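Local coordinates for protein HIAXHD3 (Humicola insolens, PDB 3ZXK) that hydrolyses terminal alpha-L-arabinofuranosyl side chains, probably from xylan, as a family 43 glycoside hydrolase, and has been engineered to add endo-xylanase activity, at residues A85-Y90 / Y142-L147; Y155-N160 / E192-Y197; P161-A166 / Q180-H185. One frame throughout, in Å; residues are numbered along the deposited sequence.

Interaction 1: residues A85-Y90 / Y142-L147; sequences ASTLRY and YDAGLL. With XYP (beta-D-xylopyranose), chain C.
The guanidinium of Arg89 lies flat against the backbone of Leu146, whose O sits over the centre of one face, 3.1 Å from Arg89 CZ. Its N-H groups therefore point elsewhere: NH2 makes a salt bridge with Glu21 and a hydrogen bond to Met196 O. On the ring of Tyr142 the flat surface is met by Asp143 OD1, 3.3 Å above the plane and offset toward the rim, while Tyr142 OH comes within 2.7 Å of O5 of the chain C xylose and forms a hydrogen bond with Glu192 OE1. The aliphatic part of Arg89 slides past Leu146 in the opposite direction, with Arg89 CB 3.7 Å from Leu146 CD2. An alanine in place of Arg89 would probably cost Glu21 OE2 its salt bridge and leave the carbonyl of Leu146 without the group that covers it. Thr87 holds its OG1 anti to the backbone N (chi1 -173°), where it accepts a nearly straight bond from Leu146 N (2.9 Å, 172°); the same oxygen also bonds to Glu21. Toward the sugar, Ala85 CB rests 3.3 Å from Asp143 OD1, and two waters bridge the segments, one from Ala85 O to Asp143 N, the other from Ala85 N to Asp143 OD1. The short strand axes run 6.0 Å apart at only 17°, yet 87-91 and 145-148 edge separate four-stranded antiparallel sheets. Side chains and water thus join two adjacent blades, an arrangement typical of the five-bladed beta-propeller of family 43, with the ligand pocket at its inner strand ends.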
loop_
_atom_site.group_PDB
_atom_site.type_symbol
_atom_site.label_atom_id
_atom_site.label_comp_id
_atom_site.label_asym_id
_atom_site.label_seq_id
_atom_site.Cartn_x
_atom_site.Cartn_y
_atom_site.Cartn_z
ATOM N N ALA A 85 -9.791 -3.023 -3.242
ATOM C CA ALA A 85 -10.236 -3.188 -1.856
ATOM C C ALA A 85 -10.536 -4.649 -1.558
ATOM O O ALA A 85 -11.326 -5.288 -2.289
ATOM C CB ALA A 85 -11.449 -2.320 -1.559
ATOM N N SER A 86 -9.887 -5.149 -0.512
ATOM C CA SER A 86 -9.968 -6.560 -0.121
ATOM C C SER A 86 -10.231 -6.693 1.372
ATOM O O SER A 86 -10.702 -5.738 2.002
ATOM C CB SER A 86 -8.690 -7.256 -0.585
ATOM O OG SER A 86 -8.504 -7.011 -1.976
ATOM N N THR A 87 -10.027 -7.865 1.953
ATOM C CA THR A 87 -10.449 -8.030 3.340
ATOM C C THR A 87 -9.601 -9.087 4.044
ATOM O O THR A 87 -9.128 -10.019 3.412
ATOM C CB THR A 87 -11.968 -8.355 3.418
ATOM O OG1 THR A 87 -12.375 -8.342 4.782
ATOM C CG2 THR A 87 -12.292 -9.712 2.814
ATOM N N LEU A 88 -9.450 -8.915 5.357
ATOM C CA LEU A 88 -8.636 -9.792 6.203
ATOM C C LEU A 88 -9.286 -9.894 7.569
ATOM O O LEU A 88 -9.719 -8.874 8.121
ATOM C CB LEU A 88 -7.255 -9.194 6.421
ATOM C CG LEU A 88 -6.266 -9.962 7.302
ATOM C CD1 LEU A 88 -5.831 -11.207 6.543
ATOM C CD2 LEU A 88 -5.034 -9.121 7.597
ATOM N N ARG A 89 -9.329 -11.106 8.126
ATOM C CA ARG A 89 -9.752 -11.316 9.531
ATOM C C ARG A 89 -8.991 -12.480 10.118
ATOM O O ARG A 89 -8.487 -13.326 9.398
ATOM C CB ARG A 89 -11.273 -11.571 9.694
ATOM C CG ARG A 89 -12.205 -10.413 9.292
ATOM C CD ARG A 89 -12.198 -9.293 10.331
ATOM N NE ARG A 89 -12.814 -8.054 9.870
ATOM C CZ ARG A 89 -14.078 -7.675 10.102
ATOM N NH1 ARG A 89 -14.946 -8.431 10.800
ATOM N NH2 ARG A 89 -14.488 -6.517 9.616
ATOM N N TYR A 90 -8.911 -12.516 11.441
ATOM C CA TYR A 90 -8.278 -13.633 12.128
ATOM C C TYR A 90 -9.346 -14.566 12.715
ATOM O O TYR A 90 -10.248 -14.118 13.445
ATOM C CB TYR A 90 -7.438 -13.078 13.268
ATOM C CG TYR A 90 -6.827 -14.125 14.151
ATOM C CD1 TYR A 90 -5.828 -14.989 13.677
ATOM C CD2 TYR A 90 -7.224 -14.231 15.477
ATOM C CE1 TYR A 90 -5.249 -15.946 14.516
ATOM C CE2 TYR A 90 -6.684 -15.183 16.315
ATOM C CZ TYR A 90 -5.683 -16.030 15.839
ATOM O OH TYR A 90 -5.138 -16.964 16.712
ATOM N N TYR A 142 -16.399 -7.917 -5.341
ATOM C CA TYR A 142 -15.819 -6.576 -5.515
ATOM C C TYR A 142 -15.965 -5.789 -4.205
ATOM O O TYR A 142 -17.055 -5.743 -3.631
ATOM C CB TYR A 142 -16.538 -5.819 -6.635
ATOM C CG TYR A 142 -16.020 -4.403 -6.779
ATOM C CD1 TYR A 142 -14.840 -4.136 -7.461
ATOM C CD2 TYR A 142 -16.681 -3.333 -6.180
ATOM C CE1 TYR A 142 -14.338 -2.835 -7.552
ATOM C CE2 TYR A 142 -16.202 -2.033 -6.287
ATOM C CZ TYR A 142 -15.029 -1.794 -6.958
ATOM O OH TYR A 142 -14.553 -0.510 -7.062
ATOM N N ASP A 143 -14.868 -5.202 -3.718
ATOM C CA ASP A 143 -14.886 -4.475 -2.449
ATOM C C ASP A 143 -15.462 -5.343 -1.295
ATOM O O ASP A 143 -16.479 -5.032 -0.639
ATOM C CB ASP A 143 -15.626 -3.140 -2.617
ATOM C CG ASP A 143 -14.742 -2.054 -3.234
ATOM O OD1 ASP A 143 -13.746 -2.372 -3.902
ATOM O OD2 ASP A 143 -15.050 -0.876 -3.029
ATOM N N ALA A 144 -14.755 -6.437 -1.054
ATOM C CA ALA A 144 -15.185 -7.472 -0.125
ATOM C C ALA A 144 -14.979 -7.009 1.315
ATOM O O ALA A 144 -13.979 -6.330 1.623
ATOM C CB ALA A 144 -14.367 -8.739 -0.379
ATOM N N GLY A 145 -15.915 -7.413 2.173
ATOM C CA GLY A 145 -15.794 -7.254 3.626
ATOM C C GLY A 145 -16.189 -8.534 4.340
ATOM O O GLY A 145 -17.394 -8.879 4.416
ATOM N N LEU A 146 -15.180 -9.212 4.899
ATOM C CA LEU A 146 -15.364 -10.463 5.626
ATOM C C LEU A 146 -15.806 -10.249 7.065
ATOM O O LEU A 146 -15.266 -9.384 7.752
ATOM C CB LEU A 146 -14.015 -11.236 5.652
ATOM C CG LEU A 146 -13.902 -12.526 6.481
ATOM C CD1 LEU A 146 -14.852 -13.568 5.925
ATOM C CD2 LEU A 146 -12.473 -13.062 6.490
ATOM N N LEU A 147 -16.754 -11.087 7.518
ATOM C CA LEU A 147 -17.124 -11.212 8.910
ATOM C C LEU A 147 -17.026 -12.681 9.307
ATOM O O LEU A 147 -17.595 -13.511 8.634
ATOM C CB LEU A 147 -18.593 -10.726 9.133
ATOM C CG LEU A 147 -19.191 -11.148 10.488
ATOM C CD1 LEU A 147 -18.432 -10.476 11.611
ATOM C CD2 LEU A 147 -20.665 -10.814 10.606
HETATM C C1 XYP C . -14.761 1.909 -10.169
HETATM C C2 XYP C . -14.190 1.202 -11.398
HETATM C C3 XYP C . -15.218 0.224 -11.971
HETATM C C4 XYP C . -15.668 -0.746 -10.875
HETATM C C5 XYP C . -16.285 0.058 -9.736
HETATM O O2 XYP C . -13.791 2.165 -12.379
HETATM O O3 XYP C . -14.638 -0.493 -13.063
HETATM O O4 XYP C . -16.586 -1.740 -11.354
HETATM O O5 XYP C . -15.279 0.950 -9.228
HETATM O O HOH W 1 -12.307 -4.652 -4.849
HETATM O O HOH W 2 -11.734 -1.049 -4.706
#

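Interaction 2: residues Y155-N160 / E192-Y197; sequences YIAYGN and EGARMY. With XYP (beta-D-xylopyranose), chain B; XYP (beta-D-xylopyranose), chain C.
Strands 155-158 and 192-197 run roughly antiparallel, their short axes 6.2 Å apart and their directions 154° from each other, but they belong to different sheets and meet through side chains. Asn160 and Glu192 lie side by side, pointing the same way. Asn160 CG is anti to the backbone N, and ND2 gives a hydrogen bond of 2.8 Å to Glu192 OE1. The acceptor lies almost exactly in the amide plane, whereas the donor stands 47° out of the carboxylate plane; the two groups are turned 79° against each other. Glu192 OE1 has a second partner in Tyr142 OH, and Glu192 OE2 accepts a hydrogen bond from O3 of the chain B xylose at 2.9 Å. Behind this polar end, a water bridges Gly159 O and Ala194 N. Farther from the sugar the contact becomes apolar: Ala157 CB meets Ala194 CB at 3.9 Å, and the sulfur of Met196 is wedged between two neighbours, with SD 4.0 Å from both Tyr155 CB and Ala157 CB. Met196 reaches there with an extended chain, while Ile205 of the next strand in its own sheet touches Ala157, Ala194 and Met196. The small alanines and the long methionine thus fill the seam between two propeller blades. At the pocket end the chemistry is different: Asn160 and Tyr142 together grip one carboxylate oxygen while the other engages the sugar, so the carboxylate is held in one orientation facing the bound xylose.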
loop_
_atom_site.group_PDB
_atom_site.type_symbol
_atom_site.label_atom_id
_atom_site.label_comp_id
_atom_site.label_asym_id
_atom_site.label_seq_id
_atom_site.Cartn_x
_atom_site.Cartn_y
_atom_site.Cartn_z
ATOM N N TYR A 155 -19.094 -14.800 6.443
ATOM C CA TYR A 155 -19.889 -14.042 5.478
ATOM C C TYR A 155 -19.005 -13.019 4.807
ATOM O O TYR A 155 -18.077 -12.516 5.427
ATOM C CB TYR A 155 -21.042 -13.279 6.193
ATOM C CG TYR A 155 -22.004 -14.186 6.911
ATOM C CD1 TYR A 155 -23.073 -14.791 6.250
ATOM C CD2 TYR A 155 -21.820 -14.471 8.264
ATOM C CE1 TYR A 155 -23.919 -15.649 6.927
ATOM C CE2 TYR A 155 -22.679 -15.326 8.946
ATOM C CZ TYR A 155 -23.727 -15.900 8.253
ATOM O OH TYR A 155 -24.597 -16.762 8.881
ATOM N N ILE A 156 -19.325 -12.698 3.554
ATOM C CA ILE A 156 -18.669 -11.585 2.862
ATOM C C ILE A 156 -19.726 -10.644 2.267
ATOM O O ILE A 156 -20.569 -11.066 1.472
ATOM C CB ILE A 156 -17.682 -12.049 1.765
ATOM C CG1 ILE A 156 -16.530 -12.853 2.408
ATOM C CG2 ILE A 156 -17.140 -10.860 0.962
ATOM C CD1 ILE A 156 -15.549 -13.465 1.427
ATOM N N ALA A 157 -19.681 -9.391 2.706
ATOM C CA ALA A 157 -20.442 -8.320 2.102
ATOM C C ALA A 157 -19.611 -7.758 0.930
ATOM O O ALA A 157 -18.377 -7.637 1.020
ATOM C CB ALA A 157 -20.770 -7.233 3.140
ATOM N N TYR A 158 -20.272 -7.437 -0.184
ATOM C CA TYR A 158 -19.550 -6.951 -1.356
ATOM C C TYR A 158 -20.466 -6.239 -2.300
ATOM O O TYR A 158 -21.680 -6.305 -2.144
ATOM C CB TYR A 158 -18.853 -8.119 -2.080
ATOM C CG TYR A 158 -19.823 -9.090 -2.711
ATOM C CD1 TYR A 158 -20.413 -10.106 -1.961
ATOM C CD2 TYR A 158 -20.133 -9.001 -4.074
ATOM C CE1 TYR A 158 -21.302 -11.007 -2.543
ATOM C CE2 TYR A 158 -21.012 -9.896 -4.669
ATOM C CZ TYR A 158 -21.587 -10.913 -3.901
ATOM O OH TYR A 158 -22.470 -11.793 -4.489
ATOM N N GLY A 159 -19.885 -5.535 -3.265
ATOM C CA GLY A 159 -20.705 -5.028 -4.376
ATOM C C GLY A 159 -20.511 -3.555 -4.630
ATOM O O GLY A 159 -19.924 -2.836 -3.826
ATOM N N ASN A 160 -21.017 -3.134 -5.784
ATOM C CA ASN A 160 -21.078 -1.750 -6.223
ATOM C C ASN A 160 -21.969 -1.812 -7.471
ATOM O O ASN A 160 -21.671 -2.561 -8.409
ATOM C CB ASN A 160 -19.670 -1.197 -6.537
ATOM C CG ASN A 160 -19.707 0.136 -7.286
ATOM O OD1 ASN A 160 -20.647 0.429 -8.039
ATOM N ND2 ASN A 160 -18.669 0.940 -7.113
ATOM N N GLU A 192 -20.016 1.436 -2.129
ATOM C CA GLU A 192 -19.012 0.364 -2.288
ATOM C C GLU A 192 -18.179 0.308 -0.995
ATOM O O GLU A 192 -18.557 0.854 0.031
ATOM C CB GLU A 192 -18.118 0.581 -3.541
ATOM C CG GLU A 192 -17.185 1.796 -3.513
ATOM C CD GLU A 192 -16.196 1.850 -4.687
ATOM O OE1 GLU A 192 -16.296 1.055 -5.654
ATOM O OE2 GLU A 192 -15.295 2.715 -4.672
ATOM N N GLY A 193 -17.054 -0.389 -1.022
ATOM C CA GLY A 193 -16.142 -0.386 0.130
ATOM C C GLY A 193 -16.604 -1.113 1.383
ATOM O O GLY A 193 -16.117 -0.795 2.486
ATOM N N ALA A 194 -17.488 -2.114 1.244
ATOM C CA ALA A 194 -18.027 -2.861 2.379
ATOM C C ALA A 194 -16.989 -3.378 3.393
ATOM O O ALA A 194 -15.970 -3.972 3.038
ATOM C CB ALA A 194 -18.928 -4.010 1.892
ATOM N N ARG A 195 -17.297 -3.139 4.667
ATOM C CA ARG A 195 -16.661 -3.825 5.790
ATOM C C ARG A 195 -17.811 -4.357 6.627
ATOM O O ARG A 195 -18.842 -3.660 6.771
ATOM C CB ARG A 195 -15.741 -2.888 6.594
ATOM C CG ARG A 195 -14.265 -2.941 6.178
ATOM C CD ARG A 195 -14.028 -2.153 4.918
ATOM N NE ARG A 195 -12.636 -2.319 4.500
ATOM C CZ ARG A 195 -12.177 -3.361 3.809
ATOM N NH1 ARG A 195 -12.995 -4.350 3.466
ATOM N NH2 ARG A 195 -10.910 -3.395 3.427
ATOM N N MET A 196 -17.687 -5.564 7.170
ATOM C CA MET A 196 -18.825 -6.200 7.854
ATOM C C MET A 196 -18.501 -6.549 9.320
ATOM O O MET A 196 -17.388 -7.024 9.623
ATOM C CB MET A 196 -19.290 -7.447 7.086
ATOM C CG MET A 196 -20.623 -8.026 7.588
ATOM S SD MET A 196 -21.168 -9.333 6.474
ATOM C CE MET A 196 -22.780 -9.762 7.123
ATOM N N TYR A 197 -19.471 -6.309 10.217
ATOM C CA TYR A 197 -19.233 -6.445 11.659
ATOM C C TYR A 197 -20.404 -7.094 12.381
ATOM O O TYR A 197 -21.571 -6.940 11.993
ATOM C CB TYR A 197 -19.001 -5.075 12.299
ATOM C CG TYR A 197 -17.902 -4.270 11.619
ATOM C CD1 TYR A 197 -16.546 -4.443 11.969
ATOM C CD2 TYR A 197 -18.219 -3.361 10.613
ATOM C CE1 TYR A 197 -15.543 -3.732 11.324
ATOM C CE2 TYR A 197 -17.226 -2.640 9.961
ATOM C CZ TYR A 197 -15.876 -2.802 10.343
ATOM O OH TYR A 197 -14.821 -2.107 9.711
HETATM C C1 XYP B . -13.710 6.495 -7.963
HETATM C C2 XYP B . -13.615 5.325 -6.977
HETATM C C3 XYP B . -13.250 4.022 -7.678
HETATM C C4 XYP B . -14.289 3.702 -8.748
HETATM C C5 XYP B . -15.034 4.954 -9.212
HETATM O O2 XYP B . -12.613 5.573 -5.987
HETATM O O3 XYP B . -13.190 2.959 -6.716
HETATM O O4 XYP B . -13.708 2.675 -9.555
HETATM O O5 XYP B . -14.128 6.055 -9.263
HETATM C C1 XYP C . -14.761 1.909 -10.169
HETATM C C2 XYP C . -14.190 1.202 -11.398
HETATM C C3 XYP C . -15.218 0.224 -11.971
HETATM C C4 XYP C . -15.668 -0.746 -10.875
HETATM C C5 XYP C . -16.285 0.058 -9.736
HETATM O O2 XYP C . -13.791 2.165 -12.379
HETATM O O3 XYP C . -14.638 -0.493 -13.063
HETATM O O4 XYP C . -16.586 -1.740 -11.354
HETATM O O5 XYP C . -15.279 0.950 -9.228
HETATM O O HOH W 3 -18.762 -3.220 -1.228
#

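Interaction 3: residues P161-A166 / Q180-H185; sequences PTINVA and QRVYAH
Asn164 OD1 accepts the backbone N-H of Arg181 at 2.9 Å, a bond with an N-H...O angle of 166° that lies in the plane of the side-chain carbonyl. The chi1 of -45° sets Asn164 CG beside its own backbone N, and OD1 also comes 3.3 Å from Gln180 CA. Next along the strand, Ile163 N donates to Tyr183 O at 2.9 Å and 173°, while its carbonyl receives a weak bond from Val182 N (2.8 Å). Val182 and Tyr183 thus both face Ile163, which defines a classic beta bulge in the antiparallel hairpin 163-168/175-183; with Arg181 in a positive-phi conformation, the outer strand turns a corner at Val182. This hairpin supplies the two outer strands of a four-stranded propeller blade. On the buried side, Val182 CG2 packs against Ile163 CG2 and, at 3.9 Å, against Val165 CG2, the two valine side chains crossing at about a right angle; Tyr228 of the neighbouring sheet touches Val182 as well. Toward the more exposed end, the methyl CG2 of Thr162 lies 3.6 Å from both Ala184 CB and Arg181 NH1. The Arg181 chain is extended from CG to NE, and Ala184 CB lies above one face of its guanidinium, offset toward the rim. Beyond Thr162, a single water accepts from His185 N and donates to the O of Pro161, a residue preceded by a cis peptide bond.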
loop_
_atom_site.group_PDB
_atom_site.type_symbol
_atom_site.label_atom_id
_atom_site.label_comp_id
_atom_site.label_asym_id
_atom_site.label_seq_id
_atom_site.Cartn_x
_atom_site.Cartn_y
_atom_site.Cartn_z
ATOM N N PRO A 161 -23.057 -1.032 -7.505
ATOM C CA PRO A 161 -23.455 0.060 -6.639
ATOM C C PRO A 161 -24.335 -0.335 -5.456
ATOM O O PRO A 161 -24.683 0.524 -4.622
ATOM C CB PRO A 161 -24.263 0.956 -7.593
ATOM C CG PRO A 161 -24.933 -0.015 -8.504
ATOM C CD PRO A 161 -23.897 -1.099 -8.725
ATOM N N THR A 162 -24.691 -1.618 -5.392
ATOM C CA THR A 162 -25.549 -2.157 -4.333
ATOM C C THR A 162 -24.827 -3.275 -3.638
ATOM O O THR A 162 -23.865 -3.855 -4.180
ATOM C CB THR A 162 -26.893 -2.657 -4.882
ATOM O OG1 THR A 162 -26.645 -3.601 -5.925
ATOM C CG2 THR A 162 -27.665 -1.505 -5.474
ATOM N N ILE A 163 -25.249 -3.557 -2.405
ATOM C CA ILE A 163 -24.512 -4.502 -1.560
ATOM C C ILE A 163 -25.202 -5.856 -1.517
ATOM O O ILE A 163 -26.422 -5.914 -1.416
ATOM C CB ILE A 163 -24.288 -3.952 -0.130
ATOM C CG1 ILE A 163 -23.629 -2.561 -0.204
ATOM C CG2 ILE A 163 -23.398 -4.896 0.688
ATOM C CD1 ILE A 163 -22.280 -2.516 -0.922
ATOM N N ASN A 164 -24.392 -6.917 -1.606
ATOM C CA ASN A 164 -24.823 -8.315 -1.443
ATOM C C ASN A 164 -24.102 -8.953 -0.255
ATOM O O ASN A 164 -23.056 -8.454 0.176
ATOM C CB ASN A 164 -24.467 -9.090 -2.710
ATOM C CG ASN A 164 -24.834 -8.328 -3.951
ATOM O OD1 ASN A 164 -26.005 -8.042 -4.170
ATOM N ND2 ASN A 164 -23.823 -7.925 -4.729
ATOM N N VAL A 165 -24.649 -10.043 0.275
ATOM C CA VAL A 165 -23.958 -10.803 1.309
ATOM C C VAL A 165 -23.916 -12.267 0.920
ATOM O O VAL A 165 -24.957 -12.904 0.699
ATOM C CB VAL A 165 -24.620 -10.640 2.705
ATOM C CG1 VAL A 165 -24.067 -11.653 3.730
ATOM C CG2 VAL A 165 -24.488 -9.211 3.204
ATOM N N ALA A 166 -22.703 -12.801 0.856
ATOM C CA ALA A 166 -22.475 -14.223 0.631
ATOM C C ALA A 166 -22.177 -14.927 1.946
ATOM O O ALA A 166 -21.508 -14.370 2.846
ATOM C CB ALA A 166 -21.281 -14.443 -0.296
ATOM N N GLN A 180 -28.760 -11.216 -2.662
ATOM C CA GLN A 180 -28.478 -10.042 -3.474
ATOM C C GLN A 180 -29.264 -8.841 -2.970
ATOM O O GLN A 180 -30.394 -8.983 -2.457
ATOM C CB GLN A 180 -28.802 -10.309 -4.942
ATOM C CG GLN A 180 -28.148 -11.585 -5.440
ATOM C CD GLN A 180 -27.707 -11.509 -6.882
ATOM O OE1 GLN A 180 -28.368 -10.884 -7.714
ATOM N NE2 GLN A 180 -26.574 -12.150 -7.188
ATOM N N ARG A 181 -28.651 -7.667 -3.115
ATOM C CA ARG A 181 -29.313 -6.393 -2.871
ATOM C C ARG A 181 -29.820 -6.299 -1.423
ATOM O O ARG A 181 -30.991 -5.970 -1.194
ATOM C CB ARG A 181 -30.450 -6.196 -3.903
ATOM C CG ARG A 181 -30.742 -4.756 -4.259
ATOM C CD ARG A 181 -31.842 -4.677 -5.325
ATOM N NE ARG A 181 -32.344 -3.314 -5.475
ATOM C CZ ARG A 181 -31.799 -2.382 -6.256
ATOM N NH1 ARG A 181 -30.717 -2.659 -6.975
ATOM N NH2 ARG A 181 -32.337 -1.169 -6.310
ATOM N N VAL A 182 -28.955 -6.596 -0.453
ATOM C CA VAL A 182 -29.282 -6.397 0.969
ATOM C C VAL A 182 -29.390 -4.910 1.307
ATOM O O VAL A 182 -29.982 -4.543 2.327
ATOM C CB VAL A 182 -28.260 -7.092 1.910
ATOM C CG1 VAL A 182 -28.094 -8.543 1.500
ATOM C CG2 VAL A 182 -26.878 -6.383 1.951
ATOM N N TYR A 183 -28.745 -4.074 0.484
ATOM C CA TYR A 183 -28.842 -2.621 0.583
ATOM C C TYR A 183 -28.719 -2.006 -0.813
ATOM O O TYR A 183 -27.797 -2.339 -1.562
ATOM C CB TYR A 183 -27.726 -2.021 1.478
ATOM C CG TYR A 183 -27.872 -0.508 1.570
ATOM C CD1 TYR A 183 -28.936 0.061 2.288
ATOM C CD2 TYR A 183 -27.010 0.347 0.877
ATOM C CE1 TYR A 183 -29.103 1.430 2.341
ATOM C CE2 TYR A 183 -27.174 1.719 0.922
ATOM C CZ TYR A 183 -28.227 2.252 1.637
ATOM O OH TYR A 183 -28.359 3.622 1.676
ATOM N N ALA A 184 -29.639 -1.098 -1.133
ATOM C CA ALA A 184 -29.523 -0.212 -2.291
ATOM C C ALA A 184 -29.832 1.202 -1.792
ATOM O O ALA A 184 -30.788 1.406 -1.032
ATOM C CB ALA A 184 -30.486 -0.617 -3.392
ATOM N N HIS A 185 -29.029 2.177 -2.201
ATOM C CA HIS A 185 -29.269 3.547 -1.773
ATOM C C HIS A 185 -30.566 4.000 -2.390
ATOM O O HIS A 185 -30.775 3.828 -3.598
ATOM C CB HIS A 185 -28.137 4.462 -2.194
ATOM C CG HIS A 185 -28.215 5.816 -1.572
ATOM N ND1 HIS A 185 -29.054 6.768 -2.022
ATOM C CD2 HIS A 185 -27.570 6.349 -0.460
ATOM C CE1 HIS A 185 -28.942 7.862 -1.247
ATOM N NE2 HIS A 185 -28.046 7.604 -0.286
HETATM O O HOH W 4 -26.882 1.986 -4.181
#

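How the interactions relate
From the N terminus, 85-90 opens interaction 1, which closes on 142-147 after the chain has built the remaining strands of the sheet begun by 87-91. Interaction 2 opens only afterwards, at 155-160, so the two stand in series. Interaction 3 opens at 161-166, closes at 180-185 and lies wholly within the span that interaction 2 completes at 192-197. Strands 145-148, 154-158, 163-168 and 175-183 form one antiparallel blade; interaction 1 ties its innermost strand to the preceding blade, interaction 2 ties its second strand to the following one, and interaction 3 joins its outer pair. Interaction 2 touches both others, sharing the chain C xylose with interaction 1; 1 and 3, centred about 15 Å apart, do not.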